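Local coordinates for Lmo0181 protein (Listeria monocytogenes serovar 1/2a, PDB 5F7V) that binds the cyclic glucan cycloalternan and probably delivers it, as the solute-binding lipoprotein of an ABC transporter, for uptake into the cell, at residues 74-86 / 352-364. Sequence-based numbering, arbitrary orientation. Where two conformers were deposited one is given.
Sequences LNYETFMQYAEKG and MVLPPVVKDWNKI. With GLC (alpha-D-glucopyranose), chain B.
The loop 354-360 runs along helix 76-85, coming nearest where Gln-81 CA lies 4.0 Å from Lys-359 CA, and then turns into the helix that starts at Trp-361. At its beginning Pro-355 lies over one face of the Tyr-76 ring in a CH-pi contact, CD 3.6 Å from the ring centroid and 8° off its normal. Val-357 CG2 meets the edge of that ring at CE1, while its other methyl, CG1, packs on Met-80 CB; Leu-354 CD1 touches the Tyr-76 hydroxyl. In the periplasmic-binding-protein fold of this solute-binding protein, the contact joins helix 76-85, which follows strand 71-75, to the segment 352-364 beside the glycan site. Glu-77 illustrates how one residue can serve packing and ligand binding at once: its CB lies obliquely 3.5 Å from Trp-361 CD1, and in the conformer modelled here a bend at chi2 (-86°) swings the carboxylate to the sugar, where OE2 accepts from O4 of the glucose at 2.7 Å. Asn-180 bonds both this OE2 and Trp-361 NE1. Asn-75 ND2 donates to the same sugar O4, and its OD1 receives Thr-78 OG1 on an in-plane lone pair, besides weakly capping the helix at Thr-78 N. Thr-78 OG1 also accepts from Asn-362 ND2 at 2.9 Å, sitting 21° out of the Asn-362 amide plane. Water bridges Glu-77 O to Val-358 O, and two further waters tie Gln-81 OE1 to Asn-362 N and ND2.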
ATOM      1  N   LEU A  74       6.581  -3.088   9.294  1.00  5.98           N
ATOM      2  CA  LEU A  74       5.186  -2.653   9.562  1.00  5.89           C
ATOM      3  C   LEU A  74       4.808  -1.705   8.476  1.00  5.79           C
ATOM      4  O   LEU A  74       5.632  -1.024   7.926  1.00  5.80           O
ATOM      5  CB  LEU A  74       5.025  -1.933  10.894  1.00  5.87           C
ATOM      6  CG  LEU A  74       5.281  -2.824  12.105  1.00  6.18           C
ATOM      7  CD1 LEU A  74       5.321  -1.958  13.357  1.00  6.39           C
ATOM      8  CD2 LEU A  74       4.288  -3.935  12.260  1.00  6.55           C
ATOM      9  N   ASN A  75       3.523  -1.727   8.147  1.00  5.79           N
ATOM     10  CA  ASN A  75       2.950  -0.729   7.251  1.00  5.74           C
ATOM     11  C   ASN A  75       2.344   0.415   8.055  1.00  5.68           C
ATOM     12  O   ASN A  75       2.139   0.341   9.264  1.00  5.73           O
ATOM     13  CB  ASN A  75       2.000  -1.373   6.217  1.00  5.90           C
ATOM     14  CG  ASN A  75       0.791  -2.026   6.818  1.00  6.02           C
ATOM     15  OD1 ASN A  75       0.638  -2.080   8.009  1.00  6.01           O
ATOM     16  ND2 ASN A  75      -0.030  -2.556   5.953  1.00  6.27           N
ATOM     17  N   TYR A  76       2.028   1.490   7.341  1.00  5.71           N
ATOM     18  CA  TYR A  76       1.466   2.679   7.946  1.00  5.82           C
ATOM     19  C   TYR A  76       0.204   2.312   8.700  1.00  5.86           C
ATOM     20  O   TYR A  76       0.020   2.723   9.836  1.00  6.06           O
ATOM     21  CB  TYR A  76       1.176   3.676   6.820  1.00  5.95           C
ATOM     22  CG  TYR A  76       0.989   5.145   7.185  1.00  6.28           C
ATOM     23  CD1 TYR A  76       0.352   5.584   8.344  1.00  6.47           C
ATOM     24  CD2 TYR A  76       1.412   6.116   6.300  1.00  6.59           C
ATOM     25  CE1 TYR A  76       0.203   6.928   8.598  1.00  6.97           C
ATOM     26  CE2 TYR A  76       1.298   7.468   6.560  1.00  7.09           C
ATOM     27  CZ  TYR A  76       0.666   7.862   7.717  1.00  7.28           C
ATOM     28  OH  TYR A  76       0.514   9.198   7.981  1.00  7.95           O
ATOM     29  N   GLU A  77      -0.643   1.504   8.075  0.50  5.83           N
ATOM     30  CA  GLU A  77      -1.965   1.339   8.669  0.50  6.01           C
ATOM     31  C   GLU A  77      -1.983   0.323   9.801  0.50  6.20           C
ATOM     32  O   GLU A  77      -2.976   0.313  10.511  0.50  6.51           O
ATOM     33  CB  GLU A  77      -3.020   1.084   7.590  0.50  6.07           C
ATOM     34  CG  GLU A  77      -2.806  -0.125   6.690  0.50  6.11           C
ATOM     35  CD  GLU A  77      -1.920   0.091   5.459  0.50  6.00           C
ATOM     36  OE1 GLU A  77      -0.895   0.805   5.533  0.50  5.86           O
ATOM     37  OE2 GLU A  77      -2.223  -0.493   4.391  0.50  6.21           O
ATOM     38  N   THR A  78      -0.948  -0.495  10.013  1.00  6.13           N
ATOM     39  CA  THR A  78      -0.916  -1.383  11.197  1.00  6.43           C
ATOM     40  C   THR A  78      -0.036  -0.835  12.294  1.00  6.46           C
ATOM     41  O   THR A  78      -0.054  -1.316  13.424  1.00  6.81           O
ATOM     42  CB  THR A  78      -0.442  -2.794  10.811  1.00  6.53           C
ATOM     43  OG1 THR A  78      -1.155  -3.227   9.654  1.00  6.62           O
ATOM     44  CG2 THR A  78      -0.681  -3.827  11.882  1.00  7.03           C
ATOM     45  N   PHE A  79       0.765   0.183  11.983  1.00  6.36           N
ATOM     46  CA  PHE A  79       1.682   0.720  12.983  1.00  6.77           C
ATOM     47  C   PHE A  79       1.025   1.038  14.336  1.00  7.50           C
ATOM     48  O   PHE A  79       1.574   0.622  15.357  1.00  7.63           O
ATOM     49  CB  PHE A  79       2.414   1.961  12.445  1.00  6.76           C
ATOM     50  CG  PHE A  79       3.183   2.716  13.483  1.00  7.29           C
ATOM     51  CD1 PHE A  79       4.382   2.226  13.916  1.00  7.33           C
ATOM     52  CD2 PHE A  79       2.681   3.865  14.047  1.00  7.87           C
ATOM     53  CE1 PHE A  79       5.082   2.920  14.894  1.00  7.81           C
ATOM     54  CE2 PHE A  79       3.375   4.571  14.993  1.00  8.51           C
ATOM     55  CZ  PHE A  79       4.592   4.084  15.439  1.00  8.42           C
ATOM     56  N   MET A  80      -0.082   1.775  14.368  0.50  7.93           N
ATOM     57  CA  MET A  80      -0.604   2.213  15.658  0.50  8.93           C
ATOM     58  C   MET A  80      -1.009   1.017  16.513  0.50  9.29           C
ATOM     59  O   MET A  80      -0.797   1.024  17.727  0.50  9.80           O
ATOM     60  CB  MET A  80      -1.773   3.167  15.483  0.50  9.57           C
ATOM     61  CG  MET A  80      -2.372   3.481  16.833  0.50 10.83           C
ATOM     62  SD  MET A  80      -3.702   4.672  16.737  0.50 12.08           S
ATOM     63  CE  MET A  80      -3.220   5.694  18.120  0.50 13.22           C
ATOM     64  N   GLN A  81      -1.516  -0.038  15.888  0.50  9.19           N
ATOM     65  CA  GLN A  81      -1.864  -1.248  16.629  0.50  9.88           C
ATOM     66  C   GLN A  81      -0.664  -1.741  17.420  0.50 10.02           C
ATOM     67  O   GLN A  81      -0.782  -2.104  18.595  0.50 10.80           O
ATOM     68  CB  GLN A  81      -2.361  -2.355  15.699  0.50  9.89           C
ATOM     69  CG  GLN A  81      -2.943  -3.527  16.468  0.50 10.89           C
ATOM     70  CD  GLN A  81      -3.566  -4.598  15.602  0.50 11.14           C
ATOM     71  OE1 GLN A  81      -3.480  -4.599  14.373  0.50 10.92           O
ATOM     72  NE2 GLN A  81      -4.187  -5.551  16.264  0.50 12.07           N
ATOM     73  N   TYR A  82       0.502  -1.787  16.781  1.00  9.44           N
ATOM     74  CA  TYR A  82       1.732  -2.271  17.435  1.00  9.81           C
ATOM     75  C   TYR A  82       2.315  -1.287  18.425  1.00 10.13           C
ATOM     76  O   TYR A  82       2.763  -1.630  19.519  1.00 10.44           O
ATOM     77  CB  TYR A  82       2.758  -2.694  16.376  1.00  9.48           C
ATOM     78  CG  TYR A  82       2.458  -4.053  15.773  1.00  9.94           C
ATOM     79  CD1 TYR A  82       1.292  -4.304  15.085  1.00 10.22           C
ATOM     80  CD2 TYR A  82       3.344  -5.123  15.925  1.00 10.55           C
ATOM     81  CE1 TYR A  82       1.016  -5.544  14.541  1.00 10.84           C
ATOM     82  CE2 TYR A  82       3.073  -6.365  15.401  1.00 11.26           C
ATOM     83  CZ  TYR A  82       1.896  -6.570  14.702  1.00 11.46           C
ATOM     84  OH  TYR A  82       1.570  -7.802  14.161  1.00 12.68           O
ATOM     85  N   ALA A  83       2.293  -0.020  18.061  1.00 10.18           N
ATOM     86  CA  ALA A  83       2.861   0.998  18.935  1.00 11.00           C
ATOM     87  C   ALA A  83       2.078   1.051  20.215  1.00 12.14           C
ATOM     88  O   ALA A  83       2.689   1.065  21.273  1.00 13.13           O
ATOM     89  CB  ALA A  83       2.903   2.354  18.256  1.00 10.94           C
ATOM     90  N   GLU A  84       0.753   1.021  20.124  0.70 13.97           N
ATOM     91  CA  GLU A  84      -0.098   1.126  21.299  0.70 15.57           C
ATOM     92  C   GLU A  84      -0.096  -0.127  22.184  0.70 16.27           C
ATOM     93  O   GLU A  84      -0.378  -0.055  23.380  0.70 17.36           O
ATOM     94  CB  GLU A  84      -1.521   1.489  20.883  0.70 17.18           C
ATOM     95  CG  GLU A  84      -2.324   2.021  22.050  0.70 19.07           C
ATOM     96  CD  GLU A  84      -3.618   2.670  21.623  0.70 20.90           C
ATOM     97  OE1 GLU A  84      -3.855   2.929  20.417  0.70 21.01           O
ATOM     98  OE2 GLU A  84      -4.399   2.923  22.555  0.70 22.85           O
ATOM     99  N   LYS A  85       0.200  -1.280  21.597  1.00 15.95           N
ATOM    100  CA  LYS A  85       0.369  -2.554  22.315  1.00 17.06           C
ATOM    101  C   LYS A  85       1.662  -2.592  23.123  1.00 16.37           C
ATOM    102  O   LYS A  85       1.784  -3.447  24.004  1.00 17.96           O
ATOM    103  CB  LYS A  85       0.361  -3.682  21.287  1.00 17.69           C
ATOM    104  CG  LYS A  85       0.410  -5.124  21.765  1.00 19.66           C
ATOM    105  CD  LYS A  85       0.233  -6.118  20.615  1.00 20.94           C
ATOM    106  CE  LYS A  85       0.966  -5.762  19.333  1.00 19.71           C
ATOM    107  NZ  LYS A  85       1.070  -6.722  18.200  1.00 20.96           N
ATOM    108  N   GLY A  86       2.602  -1.688  22.839  1.00 14.74           N
ATOM    109  CA  GLY A  86       3.868  -1.612  23.557  1.00 14.35           C
ATOM    110  C   GLY A  86       4.933  -2.609  23.139  1.00 13.77           C
ATOM    111  O   GLY A  86       5.883  -2.844  23.894  1.00 14.74           O
ATOM    112  N   MET A 352      -2.625  13.229  -2.121  1.00  7.74           N
ATOM    113  CA  MET A 352      -2.594  12.103  -1.202  1.00  8.08           C
ATOM    114  C   MET A 352      -3.585  12.249  -0.055  1.00  8.22           C
ATOM    115  O   MET A 352      -3.860  13.353   0.443  1.00  8.86           O
ATOM    116  CB  MET A 352      -1.182  11.917  -0.637  1.00  9.36           C
ATOM    117  CG  MET A 352      -0.747  12.997   0.329  1.00 11.03           C
ATOM    118  SD  MET A 352       0.776  12.616   1.241  1.00 14.37           S
ATOM    119  CE  MET A 352       1.843  12.880  -0.092  1.00 13.48           C
ATOM    120  N   VAL A 353      -4.084  11.109   0.382  0.60  6.00           N
ATOM    121  CA  VAL A 353      -4.845  10.996   1.615  0.60  5.81           C
ATOM    122  C   VAL A 353      -4.194   9.920   2.476  0.60  5.69           C
ATOM    123  O   VAL A 353      -4.006   8.784   2.060  0.60  5.48           O
ATOM    124  CB  VAL A 353      -6.347  10.772   1.380  0.60  5.57           C
ATOM    125  CG1 VAL A 353      -6.929  12.060   0.827  0.60  5.82           C
ATOM    126  CG2 VAL A 353      -6.631   9.502   0.566  0.60  5.36           C
ATOM    127  N   LEU A 354      -3.818  10.302   3.687  1.00  5.84           N
ATOM    128  CA  LEU A 354      -3.111   9.409   4.598  1.00  5.92           C
ATOM    129  C   LEU A 354      -4.064   8.332   5.102  1.00  5.68           C
ATOM    130  O   LEU A 354      -5.267   8.580   5.232  1.00  5.72           O
ATOM    131  CB  LEU A 354      -2.522  10.216   5.743  1.00  6.24           C
ATOM    132  CG  LEU A 354      -1.554  11.317   5.317  1.00  6.66           C
ATOM    133  CD1 LEU A 354      -1.127  12.086   6.548  1.00  7.04           C
ATOM    134  CD2 LEU A 354      -0.337  10.724   4.629  1.00  6.83           C
ATOM    135  N   PRO A 355      -3.552   7.129   5.412  1.00  5.61           N
ATOM    136  CA  PRO A 355      -4.404   6.143   6.079  1.00  5.54           C
ATOM    137  C   PRO A 355      -4.954   6.643   7.417  1.00  5.77           C
ATOM    138  O   PRO A 355      -4.216   7.342   8.117  1.00  5.95           O
ATOM    139  CB  PRO A 355      -3.453   4.993   6.360  1.00  5.66           C
ATOM    140  CG  PRO A 355      -2.256   5.236   5.521  1.00  5.76           C
ATOM    141  CD  PRO A 355      -2.134   6.725   5.411  1.00  5.86           C
ATOM    142  N   PRO A 356      -6.212   6.324   7.735  1.00  5.85           N
ATOM    143  CA  PRO A 356      -6.638   6.573   9.105  1.00  6.14           C
ATOM    144  C   PRO A 356      -5.692   5.850  10.075  1.00  6.49           C
ATOM    145  O   PRO A 356      -5.288   4.717   9.815  1.00  6.36           O
ATOM    146  CB  PRO A 356      -8.048   6.005   9.123  1.00  6.09           C
ATOM    147  CG  PRO A 356      -8.474   5.986   7.747  1.00  5.84           C
ATOM    148  CD  PRO A 356      -7.254   5.632   6.963  1.00  5.74           C
ATOM    149  N   VAL A 357      -5.391   6.483  11.195  1.00  6.83           N
ATOM    150  CA  VAL A 357      -4.465   5.939  12.202  1.00  7.37           C
ATOM    151  C   VAL A 357      -5.260   5.536  13.445  1.00  7.68           C
ATOM    152  O   VAL A 357      -5.569   6.382  14.275  1.00  8.25           O
ATOM    153  CB  VAL A 357      -3.334   6.946  12.503  1.00  7.86           C
ATOM    154  CG1 VAL A 357      -2.395   6.456  13.592  1.00  8.25           C
ATOM    155  CG2 VAL A 357      -2.548   7.208  11.203  1.00  8.02           C
ATOM    156  N   VAL A 358      -5.609   4.258  13.499  1.00  7.60           N
ATOM    157  CA  VAL A 358      -6.433   3.717  14.586  1.00  8.11           C
ATOM    158  C   VAL A 358      -5.913   2.339  14.927  1.00  8.39           C
ATOM    159  O   VAL A 358      -5.527   1.562  14.047  1.00  8.16           O
ATOM    160  CB  VAL A 358      -7.920   3.695  14.202  1.00  8.10           C
ATOM    161  CG1 VAL A 358      -8.431   5.112  13.970  1.00  8.41           C
ATOM    162  CG2 VAL A 358      -8.208   2.850  12.978  1.00  7.82           C
ATOM    163  N   LYS A 359      -5.916   1.985  16.203  1.00  8.93           N
ATOM    164  CA  LYS A 359      -5.402   0.685  16.633  1.00  9.82           C
ATOM    165  C   LYS A 359      -6.179  -0.515  16.094  1.00  9.45           C
ATOM    166  O   LYS A 359      -5.580  -1.577  16.000  1.00  9.59           O
ATOM    167  CB  LYS A 359      -5.297   0.609  18.153  1.00 11.13           C
ATOM    168  CG  LYS A 359      -6.617   0.509  18.881  1.00 11.86           C
ATOM    169  CD  LYS A 359      -6.388   0.167  20.346  1.00 13.72           C
ATOM    170  CE  LYS A 359      -7.737   0.030  21.030  1.00 14.74           C
ATOM    171  NZ  LYS A 359      -7.535  -0.031  22.492  1.00 16.65           N
ATOM    172  N   ASP A 360      -7.443  -0.342  15.714  1.00  9.12           N
ATOM    173  CA  ASP A 360      -8.284  -1.455  15.292  1.00  9.69           C
ATOM    174  C   ASP A 360      -8.410  -1.507  13.776  1.00  8.50           C
ATOM    175  O   ASP A 360      -9.319  -2.158  13.310  1.00  8.31           O
ATOM    176  CB  ASP A 360      -9.671  -1.334  15.920  1.00 10.99           C
ATOM    177  CG  ASP A 360      -9.655  -1.434  17.424  1.00 12.86           C
ATOM    178  OD1 ASP A 360      -9.049  -2.413  17.922  1.00 14.35           O
ATOM    179  OD2 ASP A 360     -10.239  -0.522  18.075  1.00 15.15           O
ATOM    180  N   TRP A 361      -7.505  -0.901  13.019  1.00  7.67           N
ATOM    181  CA  TRP A 361      -7.688  -0.815  11.578  1.00  6.83           C
ATOM    182  C   TRP A 361      -7.856  -2.159  10.898  1.00  6.70           C
ATOM    183  O   TRP A 361      -8.786  -2.331  10.104  1.00  6.12           O
ATOM    184  CB  TRP A 361      -6.506  -0.101  10.934  1.00  6.56           C
ATOM    185  CG  TRP A 361      -6.675   0.089   9.451  1.00  6.12           C
ATOM    186  CD1 TRP A 361      -5.986  -0.512   8.453  1.00  6.01           C
ATOM    187  CD2 TRP A 361      -7.615   0.951   8.823  1.00  5.80           C
ATOM    188  NE1 TRP A 361      -6.432  -0.057   7.246  1.00  5.78           N
ATOM    189  CE2 TRP A 361      -7.428   0.863   7.426  1.00  5.56           C
ATOM    190  CE3 TRP A 361      -8.610   1.806   9.291  1.00  5.81           C
ATOM    191  CZ2 TRP A 361      -8.180   1.591   6.519  1.00  5.42           C
ATOM    192  CZ3 TRP A 361      -9.381   2.509   8.386  1.00  5.60           C
ATOM    193  CH2 TRP A 361      -9.145   2.421   6.993  1.00  5.42           C
ATOM    194  N   ASN A 362      -6.977  -3.118  11.168  1.00  7.28           N
ATOM    195  CA  ASN A 362      -7.083  -4.393  10.475  1.00  7.70           C
ATOM    196  C   ASN A 362      -8.367  -5.145  10.837  1.00  7.95           C
ATOM    197  O   ASN A 362      -8.985  -5.756   9.950  1.00  7.45           O
ATOM    198  CB  ASN A 362      -5.800  -5.213  10.651  1.00  8.22           C
ATOM    199  CG  ASN A 362      -4.594  -4.649   9.876  1.00  8.42           C
ATOM    200  OD1 ASN A 362      -4.704  -3.892   8.894  1.00  9.07           O
ATOM    201  ND2 ASN A 362      -3.391  -5.019  10.337  1.00  8.95           N
ATOM    202  N   LYS A 363      -8.802  -5.041  12.083  1.00  8.56           N
ATOM    203  CA  LYS A 363     -10.019  -5.685  12.540  1.00  9.17           C
ATOM    204  C   LYS A 363     -11.252  -5.063  11.878  1.00  8.04           C
ATOM    205  O   LYS A 363     -12.133  -5.772  11.353  1.00  7.94           O
ATOM    206  CB  LYS A 363     -10.081  -5.549  14.057  1.00 11.37           C
ATOM    207  CG  LYS A 363     -11.264  -6.286  14.592  1.00 13.45           C
ATOM    208  CD  LYS A 363     -11.711  -5.828  15.956  1.00 15.84           C
ATOM    209  CE  LYS A 363     -10.613  -5.795  16.975  1.00 17.31           C
ATOM    210  NZ  LYS A 363     -11.209  -6.426  18.185  1.00 18.58           N
ATOM    211  N   ILE A 364     -11.338  -3.735  11.875  0.70  7.36           N
ATOM    212  CA  ILE A 364     -12.471  -3.083  11.227  0.70  6.97           C
ATOM    213  C   ILE A 364     -12.414  -3.325   9.718  0.70  6.49           C
ATOM    214  O   ILE A 364     -13.462  -3.482   9.098  0.70  6.12           O
ATOM    215  CB  ILE A 364     -12.702  -1.604  11.604  0.70  7.14           C
ATOM    216  CG1 ILE A 364     -11.638  -0.647  11.058  0.70  7.19           C
ATOM    217  CG2 ILE A 364     -12.879  -1.490  13.105  0.70  7.56           C
ATOM    218  CD1 ILE A 364     -11.929   0.817  11.322  0.70  7.20           C
TER
HETATM  219  C1  GLC B   4       1.875  -2.338  -0.221  1.00  2.56           C
HETATM  220  C2  GLC B   4       2.714  -1.402   0.619  1.00  2.43           C
HETATM  221  C3  GLC B   4       2.181  -1.354   2.039  1.00  2.38           C
HETATM  222  C4  GLC B   4       0.686  -1.056   2.043  1.00  2.28           C
HETATM  223  C5  GLC B   4      -0.054  -2.074   1.185  1.00  2.35           C
HETATM  224  C6  GLC B   4      -1.538  -1.763   1.043  1.00  2.35           C
HETATM  225  O2  GLC B   4       4.073  -1.853   0.589  1.00  2.46           O
HETATM  226  O3  GLC B   4       2.871  -0.310   2.721  1.00  2.35           O
HETATM  227  O4  GLC B   4       0.217  -1.207   3.386  1.00  2.40           O
HETATM  228  O5  GLC B   4       0.488  -2.033  -0.154  1.00  2.36           O
HETATM  229  O6  GLC B   4      -2.009  -2.713   0.059  1.00  2.41           O
HETATM  230  O   HOH W   1      -2.615  -3.881   6.925  1.00  9.22           O
HETATM  231  O   HOH W   2      -3.426  -0.065  13.335  1.00  6.93           O
HETATM  232  O   HOH W   3      -4.133   2.785  11.286  1.00  7.14           O
HETATM  233  O   HOH W   4      -4.545  -2.686  12.820  1.00  8.05           O
HETATM  234  O   HOH W   5      -3.113  -6.702  12.607  1.00 12.97           O